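Local coordinates for allophycocyanin beta-18 subunit apoprotein (PDB 6HRK) that binds biliverdin as an engineered far-red fluorescent biliprotein, derived from a phycobilisome light-harvesting subunit of a thermophilic cyanobacterium, at residues G70-S73 and V74-E77; L90-L94 and C95-R99. The protein carries 18 engineered substitutions. One frame throughout, in Å; residues are numbered along the deposited sequence.

Interaction 1 of 2, residues G70-S73 and V74-E77; sequences GGAS and VLDE. Engineered in segment 70-73: Gly71 (natural residue Asp).
Between Ala72 and Leu75 the backbone folds into a beta turn, Ser73 and Val74 both taking right-handed helical angles, and Leu75 N donates to Ala72 O at 3.1 Å. The N-H...O angle is 140° and the donor stands above the carbonyl plane, so the bond is bent at both ends.

The same carbonyl lies alongside the Leu75 side chain, whose CB comes to 3.4 Å from Ala72 O. With CG anti to the carbonyl carbon (chi1 -60°), Leu75 carries CD1 back toward the start of the turn, where it meets the methyl of Ala72, CB to CD1 at 4.3 Å; this is a loose apolar contact. Val74 turns another way: its CG2 methyl sits 3.3 Å from Gly71 O, while CG1 stays farther from that oxygen. Gly71 is an engineered residue and offers the turn only backbone atoms.

The rest of the fold holds the turn from two directions. Val74 packs on Tyr65 and Ala69 and Leu75 on Met62 and Ala66, all of helix 46-69, whereas Leu75 also touches Ile130 and Ala72 touches Tyr129 of helix 125-134. Glu125 OE2 accepts the Ala72 N-H. Asp76 then takes the N-cap position of helix 77-90, and the whole is a beta turn in the connection between helices 46-69 and 77-90 of the globin-like phycobilisome protein fold.

Interaction 2 of 2, residues L90-L94 and C95-R99; sequences LGIPL and CPTAR. Engineered in segment 95-99: Cys95 (natural residue Gly). With BLA (biliverdine IX alpha), chain E.
The hydroxyl of Thr97 donates through OG1 to Pro93 O at 2.8 Å, reaching back four residues to the start of its own helix. It approaches the carbonyl with a C=O...OG1 angle of 145°, tilted by 28° from the carbonyl plane. OG1 points there because it lies anti to the carbonyl carbon of Thr97 (chi1 -52°), which sends the other branch, CG2, to the chromophore: that methyl of Thr97 is 3.5 Å from the lactam oxygen OC of biliverdin. With an alanine here, Pro93 O would probably be left without its hydroxyl partner, and a gap would open beside OC of the bilin.

Pro93 is the N-cap residue of helix 94-115, and Pro96 sits in the first turn, where the missing N-H of a proline costs no helical bond, since no carbonyl of an earlier turn is there to accept it. Pro93 CB packs against the CD and CG edge of the Pro96 ring, 3.7 Å from Pro96 CD. Regular helical bonding is in place from Leu94, whose O accepts Ala98 N at 2.9 Å.

Ile92, just before the cap, faces the pocket. The CD1 methyl of Ile92 rests over the face of the pyrrole ring that contains ND, 3.4 Å from BLA ND. Ile92 CG2 lies 3.7 Å from Thr97 OG1 and is also near BLA NC. Phe87 of helix 77-90 touches Ile92, Leu94 and Thr97. Engineered Cys95, Pro96 and Arg99 all touch Tyr33, and Arg99 NH1 forms a salt bridge with Glu32 OE1. One propionate oxygen of the bilin, O1D, has Leu90 CD2 at 3.7 Å.

Helix 77-90 separates the two contacts along the chain: interaction 1 leads into it and interaction 2 leads out of it into helix 94-115. Their centres lie 21 Å apart and they do not touch. Interaction 1 is a surface contact, a turn closed by a backbone bond and packed against helices 46-69 and 125-134; the side chain of Leu75 is about 8 Å from the bound biliverdin (BLA). Interaction 2 is partly buried and contributes Leu90, Ile92 and Thr97 to the biliverdin pocket, combining a side-chain hydroxyl bond at a helix start with methyl contacts on biliverdin. Both hold one engineered residue, Gly71 and Cys95 respectively.

Interaction 1 of 2, residues G70-S73 and V74-E77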
loop_
_atom_site.group_PDB
_atom_site.type_symbol
_atom_site.label_atom_id
_atom_site.label_comp_id
_atom_site.label_asym_id
_atom_site.label_seq_id
_atom_site.Cartn_x
_atom_site.Cartn_y
_atom_site.Cartn_z
ATOM N N GLY A 70 -16.485 -0.804 -4.422
ATOM C CA GLY A 70 -16.930 -2.071 -5.008
ATOM C C GLY A 70 -15.827 -2.885 -5.670
ATOM O O GLY A 70 -16.025 -4.068 -5.962
ATOM N N GLY A 71 -14.673 -2.264 -5.915
ATOM C CA GLY A 71 -13.542 -2.951 -6.539
ATOM C C GLY A 71 -12.487 -2.006 -7.077
ATOM O O GLY A 71 -12.638 -0.784 -7.009
ATOM N N ALA A 72 -11.432 -2.588 -7.645
ATOM C CA ALA A 72 -10.272 -1.841 -8.141
ATOM C C ALA A 72 -10.487 -1.197 -9.517
ATOM O O ALA A 72 -9.627 -0.442 -9.976
ATOM C CB ALA A 72 -9.052 -2.746 -8.179
ATOM N N SER A 73 -11.613 -1.502 -10.169
ATOM C CA SER A 73 -12.017 -0.859 -11.433
ATOM C C SER A 73 -12.028 0.670 -11.357
ATOM O O SER A 73 -11.669 1.347 -12.322
ATOM C CB SER A 73 -13.407 -1.346 -11.854
ATOM O OG SER A 73 -13.515 -2.757 -11.728
ATOM N N VAL A 74 -12.444 1.198 -10.206
ATOM C CA VAL A 74 -12.458 2.648 -9.953
ATOM C C VAL A 74 -11.092 3.329 -10.113
ATOM O O VAL A 74 -11.026 4.486 -10.539
ATOM C CB VAL A 74 -13.042 2.992 -8.556
ATOM C CG1 VAL A 74 -14.492 2.528 -8.452
ATOM C CG2 VAL A 74 -12.181 2.435 -7.418
ATOM N N LEU A 75 -10.016 2.612 -9.785
ATOM C CA LEU A 75 -8.651 3.134 -9.916
ATOM C C LEU A 75 -8.238 3.225 -11.386
ATOM O O LEU A 75 -8.449 2.286 -12.152
ATOM C CB LEU A 75 -7.656 2.249 -9.154
ATOM C CG LEU A 75 -7.879 2.106 -7.642
ATOM C CD1 LEU A 75 -7.124 0.904 -7.096
ATOM C CD2 LEU A 75 -7.476 3.373 -6.905
ATOM N N ASP A 76 -7.649 4.357 -11.765
ATOM C CA ASP A 76 -7.250 4.613 -13.148
ATOM C C ASP A 76 -5.931 3.894 -13.444
ATOM O O ASP A 76 -4.914 4.172 -12.802
ATOM C CB ASP A 76 -7.108 6.124 -13.382
ATOM C CG ASP A 76 -7.013 6.496 -14.858
ATOM O OD1 ASP A 76 -7.607 5.801 -15.709
ATOM O OD2 ASP A 76 -6.352 7.510 -15.165
ATOM N N GLU A 77 -5.959 2.971 -14.407
ATOM C CA GLU A 77 -4.784 2.165 -14.761
ATOM C C GLU A 77 -3.677 2.993 -15.427
ATOM O O GLU A 77 -2.497 2.677 -15.274
ATOM C CB GLU A 77 -5.186 0.986 -15.662
ATOM C CG GLU A 77 -4.073 -0.028 -15.914
ATOM C CD GLU A 77 -4.578 -1.329 -16.513
ATOM O OE1 GLU A 77 -5.117 -2.162 -15.753
ATOM O OE2 GLU A 77 -4.422 -1.529 -17.738
#

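Interaction 2 of 2, residues L90-L94 and C95-R99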
loop_
_atom_site.group_PDB
_atom_site.type_symbol
_atom_site.label_atom_id
_atom_site.label_comp_id
_atom_site.label_asym_id
_atom_site.label_seq_id
_atom_site.Cartn_x
_atom_site.Cartn_y
_atom_site.Cartn_z
ATOM N N LEU A 90 12.867 8.272 -11.550
ATOM C CA LEU A 90 13.425 8.837 -10.310
ATOM C C LEU A 90 14.229 7.847 -9.450
ATOM O O LEU A 90 14.721 8.222 -8.386
ATOM C CB LEU A 90 12.300 9.458 -9.466
ATOM C CG LEU A 90 11.446 10.544 -10.127
ATOM C CD1 LEU A 90 10.320 10.973 -9.195
ATOM C CD2 LEU A 90 12.272 11.752 -10.533
ATOM N N GLY A 91 14.367 6.599 -9.899
ATOM C CA GLY A 91 15.175 5.607 -9.192
ATOM C C GLY A 91 14.535 5.054 -7.930
ATOM O O GLY A 91 15.240 4.617 -7.017
ATOM N N ILE A 92 13.202 5.078 -7.873
ATOM C CA ILE A 92 12.451 4.396 -6.826
ATOM C C ILE A 92 12.232 2.969 -7.339
ATOM O O ILE A 92 11.547 2.793 -8.350
ATOM C CB ILE A 92 11.095 5.080 -6.543
ATOM C CG1 ILE A 92 11.314 6.520 -6.057
ATOM C CG2 ILE A 92 10.301 4.291 -5.504
ATOM C CD1 ILE A 92 10.086 7.402 -6.146
ATOM N N PRO A 93 12.821 1.952 -6.669
ATOM C CA PRO A 93 12.671 0.591 -7.193
ATOM C C PRO A 93 11.248 0.041 -7.028
ATOM O O PRO A 93 10.601 0.284 -6.008
ATOM C CB PRO A 93 13.693 -0.228 -6.380
ATOM C CG PRO A 93 14.490 0.753 -5.593
ATOM C CD PRO A 93 13.630 1.963 -5.438
ATOM N N LEU A 94 10.790 -0.703 -8.033
ATOM C CA LEU A 94 9.389 -1.137 -8.129
ATOM C C LEU A 94 9.033 -2.331 -7.236
ATOM O O LEU A 94 7.901 -2.413 -6.752
ATOM C CB LEU A 94 9.018 -1.450 -9.590
ATOM C CG LEU A 94 8.579 -0.287 -10.496
ATOM C CD1 LEU A 94 9.382 0.988 -10.279
ATOM C CD2 LEU A 94 8.658 -0.718 -11.955
ATOM N N CYS A 95 9.979 -3.250 -7.029
ATOM C CA CYS A 95 9.729 -4.451 -6.215
ATOM C C CYS A 95 9.512 -4.132 -4.724
ATOM O O CYS A 95 8.581 -4.670 -4.122
ATOM C CB CYS A 95 10.830 -5.514 -6.414
ATOM S SG CYS A 95 10.310 -7.206 -6.033
ATOM N N PRO A 96 10.358 -3.260 -4.124
ATOM C CA PRO A 96 10.090 -2.777 -2.754
ATOM C C PRO A 96 8.783 -1.995 -2.614
ATOM O O PRO A 96 8.098 -2.142 -1.603
ATOM C CB PRO A 96 11.282 -1.860 -2.456
ATOM C CG PRO A 96 12.360 -2.326 -3.361
ATOM C CD PRO A 96 11.674 -2.802 -4.604
ATOM N N THR A 97 8.459 -1.167 -3.611
ATOM C CA THR A 97 7.171 -0.458 -3.672
ATOM C C THR A 97 6.001 -1.441 -3.664
ATOM O O THR A 97 4.996 -1.214 -2.987
ATOM C CB THR A 97 7.069 0.431 -4.934
ATOM O OG1 THR A 97 8.215 1.290 -5.018
ATOM C CG2 THR A 97 5.802 1.285 -4.915
ATOM N N ALA A 98 6.141 -2.525 -4.426
ATOM C CA ALA A 98 5.142 -3.591 -4.452
ATOM C C ALA A 98 5.039 -4.281 -3.095
ATOM O O ALA A 98 3.934 -4.490 -2.592
ATOM C CB ALA A 98 5.465 -4.604 -5.544
ATOM N N ARG A 99 6.190 -4.620 -2.507
ATOM C CA ARG A 99 6.242 -5.238 -1.170
ATOM C C ARG A 99 5.530 -4.383 -0.130
ATOM O O ARG A 99 4.725 -4.902 0.635
ATOM C CB ARG A 99 7.693 -5.484 -0.729
ATOM C CG ARG A 99 7.880 -5.932 0.725
ATOM C CD ARG A 99 8.156 -7.417 0.893
ATOM N NE ARG A 99 6.960 -8.264 0.826
ATOM C CZ ARG A 99 6.518 -9.090 1.785
ATOM N NH1 ARG A 99 7.152 -9.233 2.951
ATOM N NH2 ARG A 99 5.412 -9.803 1.572
HETATM C CHA BLA E . 8.193 11.102 -5.473
HETATM N NA BLA E . 5.930 9.811 -5.572
HETATM C C1A BLA E . 6.799 10.775 -5.963
HETATM C C2A BLA E . 6.150 11.559 -7.045
HETATM C C3A BLA E . 4.899 11.002 -7.254
HETATM C C4A BLA E . 4.770 9.880 -6.280
HETATM C CMA BLA E . 3.886 11.468 -8.269
HETATM C CAA BLA E . 6.767 12.735 -7.779
HETATM C CBA BLA E . 6.074 14.060 -7.466
HETATM C CGA BLA E . 6.009 14.332 -5.983
HETATM O O1A BLA E . 4.948 14.063 -5.381
HETATM O O2A BLA E . 7.010 14.815 -5.415
HETATM C CHB BLA E . 3.601 8.924 -6.105
HETATM N NB BLA E . 1.894 10.857 -5.987
HETATM C C1B BLA E . 2.213 9.533 -6.015
HETATM C C2B BLA E . 1.046 8.744 -5.940
HETATM C C3B BLA E . -0.070 9.571 -5.863
HETATM C C4B BLA E . 0.556 10.908 -5.903
HETATM C CMB BLA E . 1.022 7.234 -5.937
HETATM O OB BLA E . -0.187 12.187 -5.850
HETATM C CAB BLA E . -1.528 9.152 -5.772
HETATM C CBB BLA E . -2.427 10.250 -5.245
HETATM N NC BLA E . 7.839 5.792 -3.130
HETATM C C1C BLA E . 7.263 4.634 -2.811
HETATM C C2C BLA E . 8.176 3.881 -1.890
HETATM C C3C BLA E . 8.876 5.069 -1.251
HETATM C C4C BLA E . 9.069 6.056 -2.415
HETATM C CMC BLA E . 7.442 2.979 -0.905
HETATM O OC BLA E . 6.154 4.254 -3.146
HETATM C CAC BLA E . 10.082 4.735 -0.359
HETATM C CBC BLA E . 11.300 4.294 -1.135
HETATM C CHD BLA E . 9.153 7.496 -1.928
HETATM N ND BLA E . 8.402 9.159 -3.737
HETATM C C1D BLA E . 9.341 8.647 -2.889
HETATM C C2D BLA E . 10.564 9.485 -2.974
HETATM C C3D BLA E . 10.256 10.505 -3.995
HETATM C C4D BLA E . 8.863 10.235 -4.430
HETATM C CMD BLA E . 11.859 9.323 -2.222
HETATM C CAD BLA E . 11.158 11.611 -4.486
HETATM C CBD BLA E . 12.157 11.107 -5.511
HETATM C CGD BLA E . 13.057 12.261 -5.872
HETATM O O1D BLA E . 12.922 12.782 -6.996
HETATM O O2D BLA E . 13.895 12.652 -5.028
#